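Histone-lysine N-methyltransferase family member SUVH9 (Arabidopsis thaliana, PDB 4NJ5) acts in RNA-directed DNA methylation and gene silencing, where it may bind methylated DNA and recruit RNA polymerase V, and lacks histone methyltransferase activity of its own. Local coordinates at residues T19-Y23 / F88-M93; A47-G52 / F85-E89; G102-L106 / G159-M164; V231-A235 / P495-E499; T329-Q333 / W421-D426. Residue numbers count along the deposited sequence, not the author numbering.

Contact 1. Residues T19-Y23 / F88-M93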
# COMPACT_ATOMS: atom_id res chain seq x y z
N THR A 19 -0.48 -3.82 -13.44
CA THR A 19 -1.86 -3.35 -13.54
C THR A 19 -2.18 -2.39 -12.41
O THR A 19 -2.76 -1.32 -12.63
CB THR A 19 -2.88 -4.51 -13.53
OG1 THR A 19 -2.58 -5.43 -14.58
CG2 THR A 19 -4.29 -3.96 -13.72
N ARG A 20 -1.80 -2.76 -11.19
CA ARG A 20 -2.08 -1.92 -10.03
C ARG A 20 -1.33 -0.60 -10.11
O ARG A 20 -1.86 0.46 -9.74
CB ARG A 20 -1.80 -2.66 -8.72
CG ARG A 20 -2.73 -3.86 -8.50
CD ARG A 20 -2.81 -4.27 -7.04
NE ARG A 20 -3.48 -3.26 -6.22
CZ ARG A 20 -3.85 -3.45 -4.96
NH1 ARG A 20 -3.63 -4.61 -4.36
NH2 ARG A 20 -4.46 -2.48 -4.29
N MET A 21 -0.09 -0.66 -10.60
CA MET A 21 0.69 0.56 -10.79
C MET A 21 0.00 1.52 -11.76
O MET A 21 -0.08 2.74 -11.51
CB MET A 21 2.09 0.23 -11.29
CG MET A 21 3.15 0.26 -10.22
SD MET A 21 4.80 0.23 -10.95
CE MET A 21 4.82 -1.43 -11.61
N ILE A 22 -0.50 0.97 -12.86
CA ILE A 22 -1.26 1.77 -13.82
C ILE A 22 -2.51 2.38 -13.18
O ILE A 22 -2.76 3.58 -13.30
CB ILE A 22 -1.67 0.96 -15.06
CG1 ILE A 22 -0.45 0.66 -15.93
CG2 ILE A 22 -2.71 1.71 -15.87
CD1 ILE A 22 -0.78 -0.06 -17.22
N TYR A 23 -3.28 1.55 -12.48
CA TYR A 23 -4.52 2.02 -11.86
C TYR A 23 -4.28 3.19 -10.89
O TYR A 23 -4.88 4.26 -11.04
CB TYR A 23 -5.25 0.87 -11.15
CG TYR A 23 -6.54 1.30 -10.49
CD1 TYR A 23 -7.70 1.47 -11.23
CD2 TYR A 23 -6.59 1.54 -9.13
CE1 TYR A 23 -8.88 1.87 -10.63
CE2 TYR A 23 -7.76 1.94 -8.51
CZ TYR A 23 -8.90 2.10 -9.27
OH TYR A 23 -10.07 2.50 -8.66
N PHE A 88 -14.40 -0.34 -7.44
CA PHE A 88 -14.09 -0.40 -8.86
C PHE A 88 -12.73 -1.06 -9.07
O PHE A 88 -12.51 -1.79 -10.06
CB PHE A 88 -14.08 1.00 -9.45
CG PHE A 88 -14.84 1.12 -10.74
CD1 PHE A 88 -14.27 0.73 -11.94
CD2 PHE A 88 -16.13 1.64 -10.75
CE1 PHE A 88 -14.97 0.85 -13.13
CE2 PHE A 88 -16.82 1.77 -11.93
CZ PHE A 88 -16.24 1.37 -13.12
N GLU A 89 -11.82 -0.81 -8.14
CA GLU A 89 -10.51 -1.43 -8.13
C GLU A 89 -10.65 -2.95 -8.22
O GLU A 89 -9.89 -3.61 -8.93
CB GLU A 89 -9.75 -1.03 -6.86
CG GLU A 89 -8.29 -1.37 -6.88
CD GLU A 89 -7.53 -0.77 -5.70
OE1 GLU A 89 -8.17 -0.11 -4.85
OE2 GLU A 89 -6.30 -0.95 -5.63
N LEU A 90 -11.63 -3.50 -7.51
CA LEU A 90 -11.90 -4.94 -7.54
C LEU A 90 -12.29 -5.40 -8.93
O LEU A 90 -12.01 -6.54 -9.32
CB LEU A 90 -13.00 -5.30 -6.54
CG LEU A 90 -12.70 -4.94 -5.09
CD1 LEU A 90 -13.91 -5.26 -4.20
CD2 LEU A 90 -11.47 -5.69 -4.60
N CYS A 91 -12.96 -4.53 -9.68
CA CYS A 91 -13.34 -4.83 -11.05
C CYS A 91 -12.10 -4.86 -11.93
O CYS A 91 -11.94 -5.74 -12.78
CB CYS A 91 -14.33 -3.80 -11.60
SG CYS A 91 -15.81 -3.59 -10.61
N VAL A 92 -11.21 -3.89 -11.71
CA VAL A 92 -9.95 -3.84 -12.44
C VAL A 92 -9.16 -5.14 -12.28
O VAL A 92 -8.61 -5.66 -13.25
CB VAL A 92 -9.08 -2.64 -12.01
CG1 VAL A 92 -7.73 -2.68 -12.71
CG2 VAL A 92 -9.80 -1.33 -12.30
N MET A 93 -9.13 -5.68 -11.06
CA MET A 93 -8.38 -6.90 -10.79
C MET A 93 -9.20 -8.18 -11.01
O MET A 93 -8.75 -9.26 -10.64
CB MET A 93 -7.81 -6.88 -9.37
CG MET A 93 -6.31 -6.64 -9.33
SD MET A 93 -5.84 -5.23 -10.34
CE MET A 93 -6.56 -3.89 -9.39
O HOH W 1 -4.32 -0.51 -7.46
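A charge buried between helices is usually paid for by a partner, and the crossing of 19-23 over 88-93 illustrates the rule. The helix segments 19-23 and 88-92 run at 141° to each other, with axes no closer than 11.2 Å, so side chains span the gap. The polar part is a salt bridge from Arg20 NH2 to Glu89 OE2 at 2.7 Å, weak as a hydrogen bond because its angle is bent. Water 1 bridges the same two side chains, accepting from Arg20 NE at 3.1 Å and lying 2.7 Å from Glu89 OE2. Arg20 NH2 also reaches the carbonyl of Ile83.

The apolar part flanks this pair. The Tyr23 ring spans Val92 and Glu89, with Tyr23 CD1 3.7 Å from Val92 CG2 and Tyr23 CE2 3.7 Å from Glu89 CG. Thr19 CG2 lies 3.8 Å from Val92 CG1, and the sulphur of Met93, the first residue beyond the helix, fills in beside it: Met93 SD is 3.9 Å from both Thr19 CG2 and Arg20 CG.

The long N-terminal helix is thus joined to helix 87-92, within the SRA region, by a neutralised, partly hydrated ion pair set against hydrophobic packing.

Contact 2. Residues A47-G52 / F85-E89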
# COMPACT_ATOMS: atom_id res chain seq x y z
N ALA A 47 -12.43 11.19 -4.28
CA ALA A 47 -11.70 9.92 -4.33
C ALA A 47 -12.47 8.79 -5.01
O ALA A 47 -11.94 8.14 -5.91
CB ALA A 47 -11.26 9.51 -2.92
N ASP A 48 -13.71 8.57 -4.60
CA ASP A 48 -14.51 7.48 -5.15
C ASP A 48 -14.84 7.68 -6.64
O ASP A 48 -14.71 6.75 -7.44
CB ASP A 48 -15.78 7.28 -4.33
CG ASP A 48 -15.52 6.64 -2.97
OD1 ASP A 48 -14.37 6.73 -2.49
OD2 ASP A 48 -16.45 6.05 -2.40
N GLY A 49 -15.25 8.89 -6.99
CA GLY A 49 -15.55 9.22 -8.37
C GLY A 49 -14.33 9.09 -9.26
O GLY A 49 -14.43 8.57 -10.38
N LYS A 50 -13.18 9.54 -8.77
CA LYS A 50 -11.94 9.44 -9.54
C LYS A 50 -11.48 7.99 -9.67
O LYS A 50 -10.91 7.60 -10.69
CB LYS A 50 -10.85 10.31 -8.92
CG LYS A 50 -10.58 11.60 -9.68
CD LYS A 50 -11.87 12.29 -10.09
CE LYS A 50 -11.59 13.46 -11.03
NZ LYS A 50 -12.80 13.87 -11.80
N ALA A 51 -11.75 7.20 -8.64
CA ALA A 51 -11.48 5.77 -8.68
C ALA A 51 -12.31 5.10 -9.77
O ALA A 51 -11.80 4.31 -10.57
CB ALA A 51 -11.76 5.15 -7.33
N GLY A 52 -13.60 5.43 -9.80
CA GLY A 52 -14.51 4.89 -10.79
C GLY A 52 -14.12 5.30 -12.20
O GLY A 52 -14.19 4.49 -13.14
N PHE A 85 -8.75 -0.42 -2.04
CA PHE A 85 -9.38 0.73 -1.38
C PHE A 85 -10.70 1.16 -2.01
O PHE A 85 -11.42 1.98 -1.44
CB PHE A 85 -8.41 1.90 -1.35
CG PHE A 85 -7.12 1.59 -0.65
CD1 PHE A 85 -7.09 1.36 0.71
CD2 PHE A 85 -5.93 1.54 -1.37
CE1 PHE A 85 -5.90 1.07 1.36
CE2 PHE A 85 -4.74 1.25 -0.73
CZ PHE A 85 -4.72 1.02 0.64
N PHE A 86 -11.01 0.62 -3.18
CA PHE A 86 -12.22 1.00 -3.89
C PHE A 86 -12.89 -0.22 -4.50
O PHE A 86 -12.22 -1.19 -4.88
CB PHE A 86 -11.91 2.02 -4.99
CG PHE A 86 -11.22 3.26 -4.49
CD1 PHE A 86 -9.84 3.38 -4.59
CD2 PHE A 86 -11.94 4.31 -3.95
CE1 PHE A 86 -9.20 4.52 -4.15
CE2 PHE A 86 -11.30 5.46 -3.50
CZ PHE A 86 -9.93 5.56 -3.60
N ARG A 87 -14.22 -0.17 -4.61
CA ARG A 87 -14.97 -1.24 -5.25
C ARG A 87 -14.55 -1.44 -6.71
O ARG A 87 -14.37 -2.56 -7.16
CB ARG A 87 -16.47 -0.97 -5.17
CG ARG A 87 -17.04 -1.00 -3.78
CD ARG A 87 -17.06 -2.41 -3.23
NE ARG A 87 -18.40 -2.86 -2.88
CZ ARG A 87 -19.14 -3.66 -3.64
NH1 ARG A 87 -20.36 -4.02 -3.25
NH2 ARG A 87 -18.66 -4.10 -4.78
N PHE A 88 -14.40 -0.34 -7.44
CA PHE A 88 -14.09 -0.40 -8.86
C PHE A 88 -12.73 -1.06 -9.07
O PHE A 88 -12.51 -1.79 -10.06
CB PHE A 88 -14.08 1.00 -9.45
CG PHE A 88 -14.84 1.12 -10.74
CD1 PHE A 88 -14.27 0.73 -11.94
CD2 PHE A 88 -16.13 1.64 -10.75
CE1 PHE A 88 -14.97 0.85 -13.13
CE2 PHE A 88 -16.82 1.77 -11.93
CZ PHE A 88 -16.24 1.37 -13.12
N GLU A 89 -11.82 -0.81 -8.14
CA GLU A 89 -10.51 -1.43 -8.13
C GLU A 89 -10.65 -2.95 -8.22
O GLU A 89 -9.89 -3.61 -8.93
CB GLU A 89 -9.75 -1.03 -6.86
CG GLU A 89 -8.29 -1.37 -6.88
CD GLU A 89 -7.53 -0.77 -5.70
OE1 GLU A 89 -8.17 -0.11 -4.85
OE2 GLU A 89 -6.30 -0.95 -5.63
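Small residues on one helix let bulky aromatic ones approach closely, and the meeting of 47-52 with 85-89 is a compact example. Phe86 loses 77 Å² to the contact, more than any other residue here. Its ring lies against Ala51, whose CB sits 3.6 Å from the Phe86 ring centroid and 18° off the ring normal, a CH-pi contact over the face. At the rim of the same ring, Asp48 OD1 comes within 3.5 Å of Phe86 CE2, near the ring plane, while Ala47 CB packs 4.1 Å from Phe86 CE2. The carboxylate of Asp48 has its main partner elsewhere, in a salt bridge to Arg189.

Phe88, two residues on, gives up 50 Å², as does Ala51. Its ring receives Gly52, whose CA stands 4.0 Å from the Phe88 ring centroid and 25° off the normal, a second CH-pi contact. Here the backbones come nearest, the CA atoms of Gly52 and Phe88 being 5.6 Å apart. Within 85-89, Glu89 OE1 accepts from Phe85 N at 2.9 Å and, weakly, from Phe86 N at 3.4 Å.

Helix 46-60 is thereby laid against the beginning of helix 87-92, while helix 8-35 touches both partners, Tyr23 meeting Ala51 and Glu89, and Arg27 meeting Phe86.

Contact 3. Residues G102-L106 / G159-M164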
# COMPACT_ATOMS: atom_id res chain seq x y z
N GLY A 102 -23.59 -7.01 -3.81
CA GLY A 102 -22.87 -8.00 -3.03
C GLY A 102 -22.47 -9.19 -3.87
O GLY A 102 -21.34 -9.67 -3.78
N ILE A 103 -23.39 -9.67 -4.69
CA ILE A 103 -23.15 -10.87 -5.49
C ILE A 103 -22.77 -10.54 -6.92
O ILE A 103 -23.49 -9.82 -7.62
CB ILE A 103 -24.40 -11.77 -5.53
CG1 ILE A 103 -24.88 -12.09 -4.11
CG2 ILE A 103 -24.12 -13.05 -6.32
CD1 ILE A 103 -26.34 -12.49 -4.04
N ASP A 104 -21.63 -11.07 -7.36
CA ASP A 104 -21.29 -11.06 -8.77
C ASP A 104 -21.46 -12.48 -9.33
O ASP A 104 -21.18 -13.47 -8.64
CB ASP A 104 -19.87 -10.56 -8.99
CG ASP A 104 -19.56 -10.31 -10.46
OD1 ASP A 104 -20.53 -10.21 -11.25
OD2 ASP A 104 -18.37 -10.20 -10.82
N PHE A 105 -21.94 -12.59 -10.56
CA PHE A 105 -22.21 -13.91 -11.13
C PHE A 105 -21.99 -14.01 -12.64
O PHE A 105 -21.96 -13.01 -13.35
CB PHE A 105 -23.63 -14.37 -10.76
CG PHE A 105 -24.71 -13.43 -11.20
CD1 PHE A 105 -25.34 -13.60 -12.42
CD2 PHE A 105 -25.10 -12.37 -10.40
CE1 PHE A 105 -26.33 -12.74 -12.84
CE2 PHE A 105 -26.10 -11.50 -10.81
CZ PHE A 105 -26.71 -11.69 -12.03
N LEU A 106 -21.79 -15.20 -13.14
CA LEU A 106 -21.50 -15.42 -14.53
C LEU A 106 -22.62 -16.22 -15.18
O LEU A 106 -22.90 -17.30 -14.78
CB LEU A 106 -20.17 -16.18 -14.58
CG LEU A 106 -19.63 -16.79 -15.82
CD1 LEU A 106 -19.19 -15.69 -16.73
CD2 LEU A 106 -18.49 -17.70 -15.50
N GLY A 159 -31.59 -13.84 -10.41
CA GLY A 159 -30.33 -13.13 -10.53
C GLY A 159 -29.26 -13.64 -9.57
O GLY A 159 -28.89 -14.81 -9.60
N GLY A 160 -28.78 -12.75 -8.71
CA GLY A 160 -27.72 -13.07 -7.78
C GLY A 160 -28.06 -14.20 -6.83
O GLY A 160 -27.24 -15.09 -6.59
N ASN A 161 -29.28 -14.17 -6.30
CA ASN A 161 -29.73 -15.19 -5.36
C ASN A 161 -29.78 -16.59 -5.99
O ASN A 161 -29.25 -17.56 -5.42
CB ASN A 161 -31.10 -14.82 -4.78
CG ASN A 161 -31.07 -13.49 -4.04
OD1 ASN A 161 -30.01 -13.02 -3.63
ND2 ASN A 161 -32.24 -12.88 -3.87
N LEU A 162 -30.41 -16.67 -7.16
CA LEU A 162 -30.47 -17.91 -7.91
C LEU A 162 -29.07 -18.39 -8.24
O LEU A 162 -28.78 -19.58 -8.18
CB LEU A 162 -31.28 -17.73 -9.20
CG LEU A 162 -31.47 -18.96 -10.10
CD1 LEU A 162 -32.12 -20.10 -9.33
CD2 LEU A 162 -32.29 -18.61 -11.33
N ALA A 163 -28.19 -17.44 -8.57
CA ALA A 163 -26.81 -17.77 -8.89
C ALA A 163 -26.08 -18.37 -7.69
O ALA A 163 -25.30 -19.31 -7.83
CB ALA A 163 -26.08 -16.54 -9.39
N MET A 164 -26.35 -17.83 -6.50
CA MET A 164 -25.80 -18.37 -5.26
C MET A 164 -26.28 -19.81 -5.08
O MET A 164 -25.47 -20.71 -4.82
CB MET A 164 -26.23 -17.52 -4.06
CG MET A 164 -25.62 -16.13 -4.00
SD MET A 164 -23.85 -16.13 -3.69
CE MET A 164 -23.79 -16.61 -1.96
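Phe105 lays its ring over the backbone of Gly159 and Gly160, with the carbonyl carbon of Gly159 over one face, Phe105 CE2 4.0 Å from Gly159 C. The same Phe105 CE2 is 3.6 Å from Gly160 N, and nearer the strand backbone Phe105 CB packs 3.5 Å from Ala163 CB. Strand and helix segments cross at 70°, their axes 8.1 Å apart at closest approach, a short separation made possible by the small residues on the helix.

The alternation of a beta strand does the rest. Ile103 and Phe105 send CB toward the helix, whereas Asp104 and Leu106 point away, and Asp104 forms a salt bridge with Lys69. Ile103 buries 82 Å², its CD1 standing 3.7 Å from Gly160 C, from Asn161 OD1 and from Met164 CG. The amide of Asn161 is engaged elsewhere, with Gln142 and Arg156. At Gly160 a CB would crowd Ile103 CD1, and Gly159 has a positive phi, so each of the two glycines suits its place for a reason of its own.

Strand 103-106 edges onto strand 117-124 in the SRA beta-sheet, and helix 159-169 packs on that sheet, with Met164 also reaching strands 117-124, 136-140 and 212-220. The chemistry is that of apolar side chains packed on glycine backbone and on Ala163 and Met164, while Asp104 and Asn161 bond elsewhere.

Contact 4. Residues V231-A235 / P495-E499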
# COMPACT_ATOMS: atom_id res chain seq x y z
N VAL A 231 -5.50 -10.86 9.53
CA VAL A 231 -4.26 -10.10 9.66
C VAL A 231 -4.56 -8.64 10.00
O VAL A 231 -3.89 -8.03 10.84
CB VAL A 231 -3.40 -10.21 8.37
CG1 VAL A 231 -2.13 -9.39 8.49
CG2 VAL A 231 -3.07 -11.68 8.08
N LEU A 232 -5.58 -8.08 9.35
CA LEU A 232 -6.00 -6.71 9.59
C LEU A 232 -6.42 -6.50 11.04
O LEU A 232 -5.93 -5.59 11.73
CB LEU A 232 -7.16 -6.33 8.66
CG LEU A 232 -6.88 -5.47 7.43
CD1 LEU A 232 -5.40 -5.40 7.12
CD2 LEU A 232 -7.64 -5.99 6.22
N LYS A 233 -7.34 -7.35 11.51
CA LYS A 233 -7.84 -7.24 12.87
C LYS A 233 -6.71 -7.42 13.88
O LYS A 233 -6.63 -6.70 14.88
CB LYS A 233 -8.97 -8.25 13.12
CG LYS A 233 -10.23 -7.96 12.30
CD LYS A 233 -11.45 -8.69 12.84
CE LYS A 233 -11.80 -9.92 12.02
NZ LYS A 233 -13.11 -10.52 12.42
N PHE A 234 -5.81 -8.35 13.58
CA PHE A 234 -4.63 -8.60 14.41
C PHE A 234 -3.74 -7.36 14.54
O PHE A 234 -3.34 -6.98 15.65
CB PHE A 234 -3.84 -9.77 13.83
CG PHE A 234 -2.68 -10.20 14.67
CD1 PHE A 234 -2.88 -10.99 15.79
CD2 PHE A 234 -1.39 -9.81 14.35
CE1 PHE A 234 -1.81 -11.39 16.57
CE2 PHE A 234 -0.32 -10.20 15.13
CZ PHE A 234 -0.53 -10.99 16.25
N ALA A 235 -3.44 -6.72 13.40
CA ALA A 235 -2.62 -5.51 13.39
C ALA A 235 -3.26 -4.39 14.21
O ALA A 235 -2.62 -3.75 15.06
CB ALA A 235 -2.39 -5.04 11.96
N PRO A 495 -0.33 -4.37 2.69
CA PRO A 495 -1.16 -4.69 3.85
C PRO A 495 -0.30 -4.78 5.11
O PRO A 495 0.89 -5.06 5.01
CB PRO A 495 -1.77 -6.05 3.50
CG PRO A 495 -0.90 -6.62 2.43
CD PRO A 495 -0.34 -5.45 1.68
N PRO A 496 -0.86 -4.53 6.27
CA PRO A 496 -0.12 -4.62 7.51
C PRO A 496 0.41 -6.02 7.75
O PRO A 496 -0.16 -6.99 7.35
CB PRO A 496 -1.17 -4.33 8.54
CG PRO A 496 -2.14 -3.52 7.88
CD PRO A 496 -2.15 -3.89 6.46
N MET A 497 1.57 -6.05 8.36
CA MET A 497 2.30 -7.21 8.77
C MET A 497 3.12 -7.79 7.65
O MET A 497 3.84 -8.70 7.84
CB MET A 497 1.43 -8.27 9.45
CG MET A 497 0.53 -7.74 10.52
SD MET A 497 1.42 -7.02 11.86
CE MET A 497 1.00 -5.34 11.73
N THR A 498 3.04 -7.21 6.49
CA THR A 498 3.91 -7.59 5.43
C THR A 498 5.27 -6.96 5.65
O THR A 498 5.38 -5.82 5.88
CB THR A 498 3.35 -7.20 4.07
OG1 THR A 498 2.14 -7.93 3.83
CG2 THR A 498 4.30 -7.47 3.00
N GLU A 499 6.30 -7.76 5.59
CA GLU A 499 7.64 -7.27 5.78
C GLU A 499 8.05 -6.25 4.70
O GLU A 499 7.78 -6.41 3.55
CB GLU A 499 8.65 -8.42 5.91
CG GLU A 499 10.07 -7.97 6.07
CD GLU A 499 11.09 -9.05 6.34
OE1 GLU A 499 12.22 -8.74 6.55
OE2 GLU A 499 10.80 -10.22 6.34
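Helix-on-turn packing depends on which helical positions face the turn, and reading 231-235 in order makes the point. Val231 starts it with CB directed at the partner: Val231 CG1 lies 3.3 Å from Pro496 O and 3.7 Å from Met497 CG, so a methyl group rests on the turn's backbone and side chain alike. Leu232 leaves the helix in another direction, its CB pointing away, yet its end swings back and Leu232 CD1 reaches Pro496 CD at 3.6 Å. Lys233 is out of reach. Phe234 stays just beyond contact distance while still shielding a little of the turn, and its ring is also packed against Val245 and Arg246. One helical turn after Val231, Ala235 again faces the partner. Its CB is 3.7 Å from Pro496 CB and 3.4 Å from Met497 CE, and its lack of bulk allows the CA atoms of Ala235 and Pro496 to come within 6.5 Å.

The receiving surface is a type II beta turn from Pro495 to Thr498. Pro496 occupies its second position and Met497, with phi of 83°, its third; a weak bond of 3.4 Å from Thr498 N to Pro495 O closes it. The backbone of Met497 is further tied to Ser377. The pattern is an i, i+4 face of helix 228-240, following the SRA strands, docked on a proline-led beta turn in the C-terminal part of the SET domain.

Contact 5. Residues T329-Q333 / W421-D426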
# COMPACT_ATOMS: atom_id res chain seq x y z
N THR A 329 1.56 12.00 -1.57
CA THR A 329 1.97 10.78 -2.26
C THR A 329 2.94 11.07 -3.40
O THR A 329 2.72 11.98 -4.20
CB THR A 329 0.74 10.03 -2.82
OG1 THR A 329 -0.24 9.87 -1.79
CG2 THR A 329 1.13 8.66 -3.35
N LEU A 330 4.02 10.29 -3.47
CA LEU A 330 4.98 10.42 -4.56
C LEU A 330 4.30 10.11 -5.89
O LEU A 330 3.63 9.08 -6.03
CB LEU A 330 6.18 9.48 -4.36
CG LEU A 330 7.28 9.60 -5.42
CD1 LEU A 330 7.97 10.95 -5.34
CD2 LEU A 330 8.30 8.47 -5.31
N ILE A 331 4.47 11.00 -6.87
CA ILE A 331 3.86 10.82 -8.18
C ILE A 331 4.71 9.91 -9.07
O ILE A 331 4.21 8.94 -9.64
CB ILE A 331 3.63 12.18 -8.88
CG1 ILE A 331 2.71 13.06 -8.04
CG2 ILE A 331 3.04 11.96 -10.27
CD1 ILE A 331 2.59 14.50 -8.54
N ARG A 332 6.00 10.23 -9.18
CA ARG A 332 6.96 9.42 -9.93
C ARG A 332 8.34 9.51 -9.28
O ARG A 332 8.60 10.44 -8.52
CB ARG A 332 7.04 9.90 -11.39
CG ARG A 332 7.49 11.35 -11.55
CD ARG A 332 7.43 11.78 -13.02
NE ARG A 332 6.46 10.98 -13.76
CZ ARG A 332 5.18 11.30 -13.91
NH1 ARG A 332 4.69 12.41 -13.39
NH2 ARG A 332 4.38 10.49 -14.60
N GLN A 333 9.21 8.54 -9.57
CA GLN A 333 10.61 8.60 -9.12
C GLN A 333 11.35 9.77 -9.76
O GLN A 333 11.09 10.13 -10.91
CB GLN A 333 11.35 7.29 -9.46
CG GLN A 333 10.93 6.06 -8.66
CD GLN A 333 11.85 4.87 -8.91
OE1 GLN A 333 13.03 5.04 -9.19
NE2 GLN A 333 11.30 3.66 -8.80
N TRP A 421 10.37 -0.48 -9.85
CA TRP A 421 9.15 0.32 -9.84
C TRP A 421 9.28 1.61 -10.64
O TRP A 421 8.62 2.60 -10.34
CB TRP A 421 8.75 0.63 -8.40
CG TRP A 421 8.71 -0.57 -7.52
CD1 TRP A 421 9.74 -1.10 -6.82
CD2 TRP A 421 7.57 -1.40 -7.27
NE1 TRP A 421 9.32 -2.21 -6.13
CE2 TRP A 421 7.99 -2.42 -6.39
CE3 TRP A 421 6.24 -1.39 -7.69
CZ2 TRP A 421 7.13 -3.41 -5.92
CZ3 TRP A 421 5.39 -2.37 -7.23
CH2 TRP A 421 5.84 -3.37 -6.36
N GLU A 422 10.12 1.60 -11.67
CA GLU A 422 10.32 2.81 -12.46
C GLU A 422 9.12 3.18 -13.33
O GLU A 422 9.02 4.31 -13.81
CB GLU A 422 11.63 2.73 -13.27
CG GLU A 422 12.87 2.95 -12.42
CD GLU A 422 14.16 2.90 -13.21
OE1 GLU A 422 14.10 2.74 -14.45
OE2 GLU A 422 15.24 3.02 -12.60
N ASP A 423 8.21 2.23 -13.52
CA ASP A 423 7.00 2.49 -14.30
C ASP A 423 5.92 3.19 -13.47
O ASP A 423 4.82 3.44 -13.95
CB ASP A 423 6.45 1.19 -14.89
CG ASP A 423 7.32 0.64 -15.99
OD1 ASP A 423 8.14 1.41 -16.55
OD2 ASP A 423 7.18 -0.55 -16.32
N TRP A 424 6.24 3.49 -12.22
CA TRP A 424 5.33 4.22 -11.34
C TRP A 424 5.08 5.63 -11.89
O TRP A 424 6.02 6.38 -12.14
CB TRP A 424 5.91 4.28 -9.92
CG TRP A 424 5.10 5.06 -8.95
CD1 TRP A 424 5.47 6.20 -8.30
CD2 TRP A 424 3.77 4.77 -8.50
NE1 TRP A 424 4.46 6.64 -7.48
CE2 TRP A 424 3.40 5.77 -7.58
CE3 TRP A 424 2.85 3.75 -8.79
CZ2 TRP A 424 2.16 5.79 -6.95
CZ3 TRP A 424 1.62 3.77 -8.16
CH2 TRP A 424 1.28 4.79 -7.25
N GLY A 425 3.82 5.96 -12.11
CA GLY A 425 3.46 7.25 -12.69
C GLY A 425 3.33 7.22 -14.20
O GLY A 425 2.89 8.20 -14.81
N ASP A 426 3.70 6.10 -14.82
CA ASP A 426 3.59 5.94 -16.27
C ASP A 426 2.14 5.71 -16.67
O ASP A 426 1.49 4.79 -16.19
CB ASP A 426 4.48 4.79 -16.76
CG ASP A 426 4.60 4.73 -18.28
OD1 ASP A 426 3.59 4.93 -18.98
OD2 ASP A 426 5.71 4.47 -18.78
O HOH W 2 6.54 8.14 -14.28
O HOH W 3 8.47 4.15 -7.91
O HOH W 4 8.68 6.23 -11.32
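Where two irregular segments meet, side-chain rotamers and water can replace regular pairing, as 329-333 and 421-426 demonstrate. Trp424, with chi1 t, extends its indole against the Leu330 and Ile331 backbone: NE1 donates to Leu330 O at 3.0 Å, while Ile331 O lies over the ring face. Arg332 takes chi1 p, so that its chain runs beside Gly425; its NE donates to water 2 at 2.9 Å, and that water donates to Trp424 O at 2.8 Å. Arg332 NH1 pairs with Glu321. Gln333, m then t, extends to Trp421, sharing water 3 with Trp421 O and bonding Ser418. Water 4 accepts from Gln333 N at 2.9 Å and donates to Glu422 O at 3.2 Å and Trp424 O at 2.8 Å. Gly425, at phi 93°, leaves room where a CB would clash with Ile331 O. This pre-SET to SET junction, the Ile331 side chain about 13 Å from a zinc ion, is bordered by helix 8-35, touching Trp424, and by strand 469-475, touching Leu330 and Gln333.

Contacts 1 and 2 share Phe88 and Glu89 on helix 87-92 and touch through Tyr23, whose OH lies 3.2 Å from Ala51 O in a probable hydrogen bond; together they bind three helices. Contact 1 is buried, as is contact 4, whereas contact 2 is only partly so. Contact 5, also buried, meets contact 1 through Met21, whose SD is 3.8 Å from Trp424 N, so helix 8-35 bridges the SRA and SET sides. Contact 3 lies outlying, its centre 30 Å from the chain's centre, yet is buried locally. Contacts 2, 3 and 4 rely on apolar packing; contact 1 adds an ion pair, and contact 5, between loops, combines one direct indole hydrogen bond with bridging waters.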